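PDB 3Q2K: oxidoreductase from Bordetella pertussis, which probably oxidises UDP-N-acetylglucosaminuronic acid with a nicotinamide cofactor, a step in making 2,3-diacetamido-2,3-dideoxy-D-mannuronic acid. Local coordinates for residues Pro222-Thr230 / Ser358-Leu367. Numbering follows the deposited sequence.
Sequences PVESVYAYT and SARDGVRIPL
Ser-358 OG takes the backbone N-H of Ala-228 at 2.8 Å and gives its own proton to Val-363 O, 2.9 Å away, which it meets from above the carbonyl plane. With OG anti to the backbone N (chi1 172°), the hydroxyl projects from the last helical turn to strand 223-231. There OG also sits over one face of the Tyr-227 ring, near its rim, while Arg-364 N lies at the ring edge and the phenol oxygen reaches Gly-362 CA. Gly-362, with positive phi, ends the helix and turns the chain back along the strand. Val-226 and Ile-365 then form a hydrogen-bonded antiparallel pair, Val-226 N to Ile-365 O and Ile-365 N to Val-226 O, each 3.0 Å, and Ser-225 faces Pro-366 in the next, non-hydrogen-bonded pair. Beyond that pair Leu-367 N donates to Glu-224 O at 2.7 Å, and Leu-367 CD1 packs on Val-223 CB at 3.6 Å. At the other end the Ala-359 methyl rests against OG1 and CG2 of Thr-230. A water joins Glu-224 OE1 to Ser-225 OG and, weakly, to Arg-364 NH1 at the guanidinium edge; Ser-225 OG also bonds Tyr-229 OH of a neighbouring subunit, whose Tyr-227 stacks on Tyr-227 here. Arg-364 NH2 is held by Arg-360 O of another subunit. Opposite Arg-248, Glu-224 and Ser-225 make a classic beta bulge. Residues 365-366 thus form the outermost strand, antiparallel to 223-231, of this chain's mixed sheet in the C-terminal alpha/beta domain of a GFO/IDH/MocA oxidoreductase.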
ATOM      1  N   PRO C 222      22.152 -16.082  -0.408  1.00 22.81           N
ATOM      2  CA  PRO C 222      20.837 -15.742   0.119  1.00 36.93           C
ATOM      3  C   PRO C 222      20.041 -14.767  -0.740  1.00 27.77           C
ATOM      4  O   PRO C 222      20.542 -13.690  -1.059  1.00 17.11           O
ATOM      5  CB  PRO C 222      21.176 -15.026   1.429  1.00 18.43           C
ATOM      6  CG  PRO C 222      22.481 -15.647   1.860  1.00 28.13           C
ATOM      7  CD  PRO C 222      23.232 -15.842   0.566  1.00 33.99           C
ATOM      8  N   VAL C 223      18.802 -15.120  -1.065  1.00 25.24           N
ATOM      9  CA  VAL C 223      17.876 -14.208  -1.733  1.00 22.50           C
ATOM     10  C   VAL C 223      17.251 -13.204  -0.773  1.00 29.07           C
ATOM     11  O   VAL C 223      16.776 -13.590   0.292  1.00 21.69           O
ATOM     12  CB  VAL C 223      16.806 -14.975  -2.545  1.00 34.62           C
ATOM     13  CG1 VAL C 223      15.762 -14.048  -3.186  1.00 24.06           C
ATOM     14  CG2 VAL C 223      17.502 -15.761  -3.640  1.00 26.66           C
ATOM     15  N   GLU C 224      17.193 -11.937  -1.177  1.00 17.04           N
ATOM     16  CA  GLU C 224      16.605 -10.878  -0.365  1.00 17.24           C
ATOM     17  C   GLU C 224      15.114 -10.770  -0.654  1.00 36.23           C
ATOM     18  O   GLU C 224      14.303 -10.740   0.269  1.00 22.22           O
ATOM     19  CB  GLU C 224      17.276  -9.524  -0.601  1.00 15.28           C
ATOM     20  CG  GLU C 224      16.601  -8.342   0.069  1.00 29.28           C
ATOM     21  CD  GLU C 224      17.511  -7.120   0.122  1.00 34.55           C
ATOM     22  OE1 GLU C 224      17.380  -6.204  -0.715  1.00 60.94           O
ATOM     23  OE2 GLU C 224      18.423  -7.034   0.970  1.00 55.57           O
ATOM     24  N   SER C 225      14.745 -10.734  -1.929  1.00 26.08           N
ATOM     25  CA  SER C 225      13.328 -10.678  -2.256  1.00 28.19           C
ATOM     26  C   SER C 225      13.046 -11.049  -3.706  1.00 21.57           C
ATOM     27  O   SER C 225      13.982 -11.109  -4.505  1.00 15.12           O
ATOM     28  CB  SER C 225      12.837  -9.274  -1.905  1.00 19.49           C
ATOM     29  OG  SER C 225      13.311  -8.305  -2.812  1.00 19.50           O
ATOM     30  N   VAL C 226      11.777 -11.274  -4.047  1.00 15.86           N
ATOM     31  CA  VAL C 226      11.361 -11.608  -5.409  1.00 13.47           C
ATOM     32  C   VAL C 226      10.138 -10.802  -5.806  1.00 22.07           C
ATOM     33  O   VAL C 226       9.339 -10.408  -4.952  1.00 16.25           O
ATOM     34  CB  VAL C 226      10.989 -13.089  -5.628  1.00 16.77           C
ATOM     35  CG1 VAL C 226      12.043 -13.947  -4.957  1.00 29.94           C
ATOM     36  CG2 VAL C 226       9.629 -13.407  -5.021  1.00 22.31           C
ATOM     37  N   TYR C 227      10.005 -10.578  -7.108  1.00 16.76           N
ATOM     38  CA  TYR C 227       8.692 -10.205  -7.637  1.00 15.08           C
ATOM     39  C   TYR C 227       8.351 -11.170  -8.766  1.00 27.42           C
ATOM     40  O   TYR C 227       9.197 -11.450  -9.622  1.00 20.72           O
ATOM     41  CB  TYR C 227       8.704  -8.773  -8.191  1.00 18.21           C
ATOM     42  CG  TYR C 227       7.303  -8.379  -8.580  1.00 12.85           C
ATOM     43  CD1 TYR C 227       6.467  -7.756  -7.666  1.00 25.35           C
ATOM     44  CD2 TYR C 227       6.761  -8.823  -9.781  1.00 16.71           C
ATOM     45  CE1 TYR C 227       5.172  -7.441  -8.004  1.00 15.88           C
ATOM     46  CE2 TYR C 227       5.462  -8.505 -10.142  1.00 17.46           C
ATOM     47  CZ  TYR C 227       4.673  -7.836  -9.227  1.00 24.74           C
ATOM     48  OH  TYR C 227       3.374  -7.497  -9.522  1.00 25.46           O
ATOM     49  N   ALA C 228       7.131 -11.694  -8.762  1.00 14.47           N
ATOM     50  CA  ALA C 228       6.783 -12.664  -9.808  1.00  9.55           C
ATOM     51  C   ALA C 228       5.454 -12.378 -10.482  1.00 22.37           C
ATOM     52  O   ALA C 228       4.541 -11.855  -9.843  1.00 14.25           O
ATOM     53  CB  ALA C 228       6.745 -14.096  -9.245  1.00  6.31           C
ATOM     54  N   TYR C 229       5.364 -12.748 -11.754  1.00 20.08           N
ATOM     55  CA  TYR C 229       4.088 -12.865 -12.456  1.00 22.13           C
ATOM     56  C   TYR C 229       3.966 -14.343 -12.823  1.00 38.19           C
ATOM     57  O   TYR C 229       4.916 -14.939 -13.350  1.00 21.54           O
ATOM     58  CB  TYR C 229       4.119 -12.103 -13.783  1.00 16.08           C
ATOM     59  CG  TYR C 229       4.298 -10.598 -13.754  1.00 11.06           C
ATOM     60  CD1 TYR C 229       3.200  -9.773 -13.569  1.00 19.81           C
ATOM     61  CD2 TYR C 229       5.524 -10.006 -14.006  1.00 20.48           C
ATOM     62  CE1 TYR C 229       3.321  -8.402 -13.593  1.00 17.50           C
ATOM     63  CE2 TYR C 229       5.668  -8.632 -14.007  1.00 15.05           C
ATOM     64  CZ  TYR C 229       4.553  -7.844 -13.830  1.00 22.13           C
ATOM     65  OH  TYR C 229       4.698  -6.478 -13.811  1.00 14.45           O
ATOM     66  N   THR C 230       2.807 -14.941 -12.562  1.00 17.08           N
ATOM     67  CA  THR C 230       2.588 -16.278 -13.115  1.00 12.79           C
ATOM     68  C   THR C 230       1.217 -16.329 -13.778  1.00 20.89           C
ATOM     69  O   THR C 230       0.372 -15.463 -13.539  1.00 16.18           O
ATOM     70  CB  THR C 230       2.676 -17.384 -12.055  1.00 17.23           C
ATOM     71  OG1 THR C 230       1.547 -17.294 -11.178  1.00 26.91           O
ATOM     72  CG2 THR C 230       4.017 -17.345 -11.316  1.00 23.04           C
ATOM     73  N   SER C 358       3.971 -13.674  -4.238  1.00 14.13           N
ATOM     74  CA  SER C 358       4.129 -12.460  -5.037  1.00 15.95           C
ATOM     75  C   SER C 358       3.223 -12.458  -6.262  1.00 33.63           C
ATOM     76  O   SER C 358       2.716 -11.416  -6.668  1.00 22.55           O
ATOM     77  CB  SER C 358       5.551 -12.279  -5.578  1.00 13.55           C
ATOM     78  OG  SER C 358       5.615 -11.188  -6.493  1.00 20.86           O
ATOM     79  N   ALA C 359       3.128 -13.601  -6.931  1.00 21.32           N
ATOM     80  CA  ALA C 359       2.289 -13.691  -8.127  1.00 14.95           C
ATOM     81  C   ALA C 359       0.852 -13.476  -7.700  1.00 26.90           C
ATOM     82  O   ALA C 359       0.082 -12.817  -8.394  1.00 26.51           O
ATOM     83  CB  ALA C 359       2.379 -15.080  -8.761  1.00 20.84           C
ATOM     84  N   ARG C 360       0.476 -14.031  -6.554  1.00 18.22           N
ATOM     85  CA  ARG C 360      -0.951 -13.935  -6.276  1.00 16.18           C
ATOM     86  C   ARG C 360      -1.277 -12.524  -5.817  1.00 33.89           C
ATOM     87  O   ARG C 360      -2.371 -12.022  -6.056  1.00 19.52           O
ATOM     88  CB  ARG C 360      -1.354 -14.880  -5.146  1.00 15.99           C
ATOM     89  CG  ARG C 360      -2.774 -14.665  -4.634  1.00 22.19           C
ATOM     90  CD  ARG C 360      -2.958 -15.560  -3.417  1.00 19.12           C
ATOM     91  NE  ARG C 360      -2.347 -14.879  -2.280  1.00 27.75           N
ATOM     92  CZ  ARG C 360      -2.041 -15.468  -1.130  1.00 42.27           C
ATOM     93  NH1 ARG C 360      -1.476 -14.795  -0.133  1.00 25.50           N
ATOM     94  NH2 ARG C 360      -2.331 -16.752  -0.994  1.00 23.46           N
ATOM     95  N   ASP C 361      -0.370 -11.901  -5.078  1.00 18.37           N
ATOM     96  CA  ASP C 361      -0.752 -10.635  -4.491  1.00  7.74           C
ATOM     97  C   ASP C 361      -0.282  -9.416  -5.253  1.00 23.73           C
ATOM     98  O   ASP C 361      -0.780  -8.341  -4.950  1.00 17.31           O
ATOM     99  CB  ASP C 361      -0.269 -10.497  -3.049  1.00 22.66           C
ATOM    100  CG  ASP C 361      -0.822 -11.603  -2.185  1.00 77.67           C
ATOM    101  OD1 ASP C 361      -1.946 -12.073  -2.462  1.00 26.63           O
ATOM    102  OD2 ASP C 361      -0.102 -12.028  -1.263  1.00 33.76           O
ATOM    103  N   GLY C 362       0.700  -9.558  -6.137  1.00 23.79           N
ATOM    104  CA  GLY C 362       1.067  -8.401  -6.949  1.00 14.85           C
ATOM    105  C   GLY C 362       1.983  -7.481  -6.168  1.00 23.76           C
ATOM    106  O   GLY C 362       1.865  -6.274  -6.371  1.00 20.41           O
ATOM    107  N   VAL C 363       2.808  -8.002  -5.255  1.00 15.83           N
ATOM    108  CA  VAL C 363       3.696  -7.151  -4.463  1.00 15.65           C
ATOM    109  C   VAL C 363       5.015  -7.906  -4.359  1.00 20.76           C
ATOM    110  O   VAL C 363       5.022  -9.131  -4.479  1.00 22.39           O
ATOM    111  CB  VAL C 363       3.198  -6.789  -3.038  1.00 28.06           C
ATOM    112  CG1 VAL C 363       1.941  -5.928  -3.045  1.00 33.14           C
ATOM    113  CG2 VAL C 363       2.988  -8.002  -2.151  1.00 19.42           C
ATOM    114  N   ARG C 364       6.103  -7.196  -4.087  1.00 13.74           N
ATOM    115  CA  ARG C 364       7.405  -7.803  -3.793  1.00 19.76           C
ATOM    116  C   ARG C 364       7.242  -8.598  -2.498  1.00 13.50           C
ATOM    117  O   ARG C 364       6.548  -8.121  -1.599  1.00 20.61           O
ATOM    118  CB  ARG C 364       8.442  -6.687  -3.612  1.00 15.59           C
ATOM    119  CG  ARG C 364       9.861  -7.033  -3.145  1.00 22.38           C
ATOM    120  CD  ARG C 364      10.686  -5.790  -2.749  1.00 24.74           C
ATOM    121  NE  ARG C 364      10.318  -5.399  -1.390  1.00 28.81           N
ATOM    122  CZ  ARG C 364      11.058  -5.586  -0.299  1.00 48.90           C
ATOM    123  NH1 ARG C 364      12.304  -6.021  -0.409  1.00 19.04           N
ATOM    124  NH2 ARG C 364      10.585  -5.324   0.912  1.00 36.04           N
ATOM    125  N   ILE C 365       7.731  -9.838  -2.451  1.00 23.11           N
ATOM    126  CA  ILE C 365       7.776 -10.648  -1.228  1.00 15.36           C
ATOM    127  C   ILE C 365       9.245 -10.785  -0.793  1.00 13.26           C
ATOM    128  O   ILE C 365      10.086 -11.207  -1.584  1.00 20.98           O
ATOM    129  CB  ILE C 365       7.172 -12.048  -1.433  1.00 11.21           C
ATOM    130  CG1 ILE C 365       5.717 -11.965  -1.897  1.00 12.59           C
ATOM    131  CG2 ILE C 365       7.350 -12.945  -0.194  1.00 16.54           C
ATOM    132  CD1 ILE C 365       4.858 -11.404  -0.785  1.00 16.95           C
ATOM    133  N   PRO C 366       9.605 -10.310   0.414  1.00 12.87           N
ATOM    134  CA  PRO C 366      10.985 -10.389   0.871  1.00 22.15           C
ATOM    135  C   PRO C 366      11.213 -11.618   1.745  1.00 17.22           C
ATOM    136  O   PRO C 366      10.267 -12.101   2.370  1.00 18.61           O
ATOM    137  CB  PRO C 366      11.085  -9.187   1.805  1.00 17.71           C
ATOM    138  CG  PRO C 366       9.713  -9.094   2.393  1.00 20.01           C
ATOM    139  CD  PRO C 366       8.793  -9.415   1.255  1.00 14.30           C
ATOM    140  N   LEU C 367      12.459 -12.079   1.800  1.00 10.50           N
ATOM    141  CA  LEU C 367      12.867 -13.172   2.689  1.00 23.32           C
ATOM    142  C   LEU C 367      13.615 -12.681   3.921  1.00 30.75           C
ATOM    143  O   LEU C 367      14.154 -11.580   3.885  1.00 23.14           O
ATOM    144  CB  LEU C 367      13.871 -14.066   1.966  1.00 19.09           C
ATOM    145  CG  LEU C 367      13.209 -14.670   0.722  1.00 50.26           C
ATOM    146  CD1 LEU C 367      14.237 -15.457  -0.062  1.00 56.32           C
ATOM    147  CD2 LEU C 367      12.107 -15.607   1.179  1.00 22.86           C
TER
HETATM  148  O   HOH W   1      14.837  -6.453  -1.901  1.00 35.53           O
HETATM  149  O   HOH W   2       2.381 -10.716  -9.619  1.00 28.36           O
HETATM  150  O   HOH W   3       0.653 -13.021 -11.547  1.00 23.95           O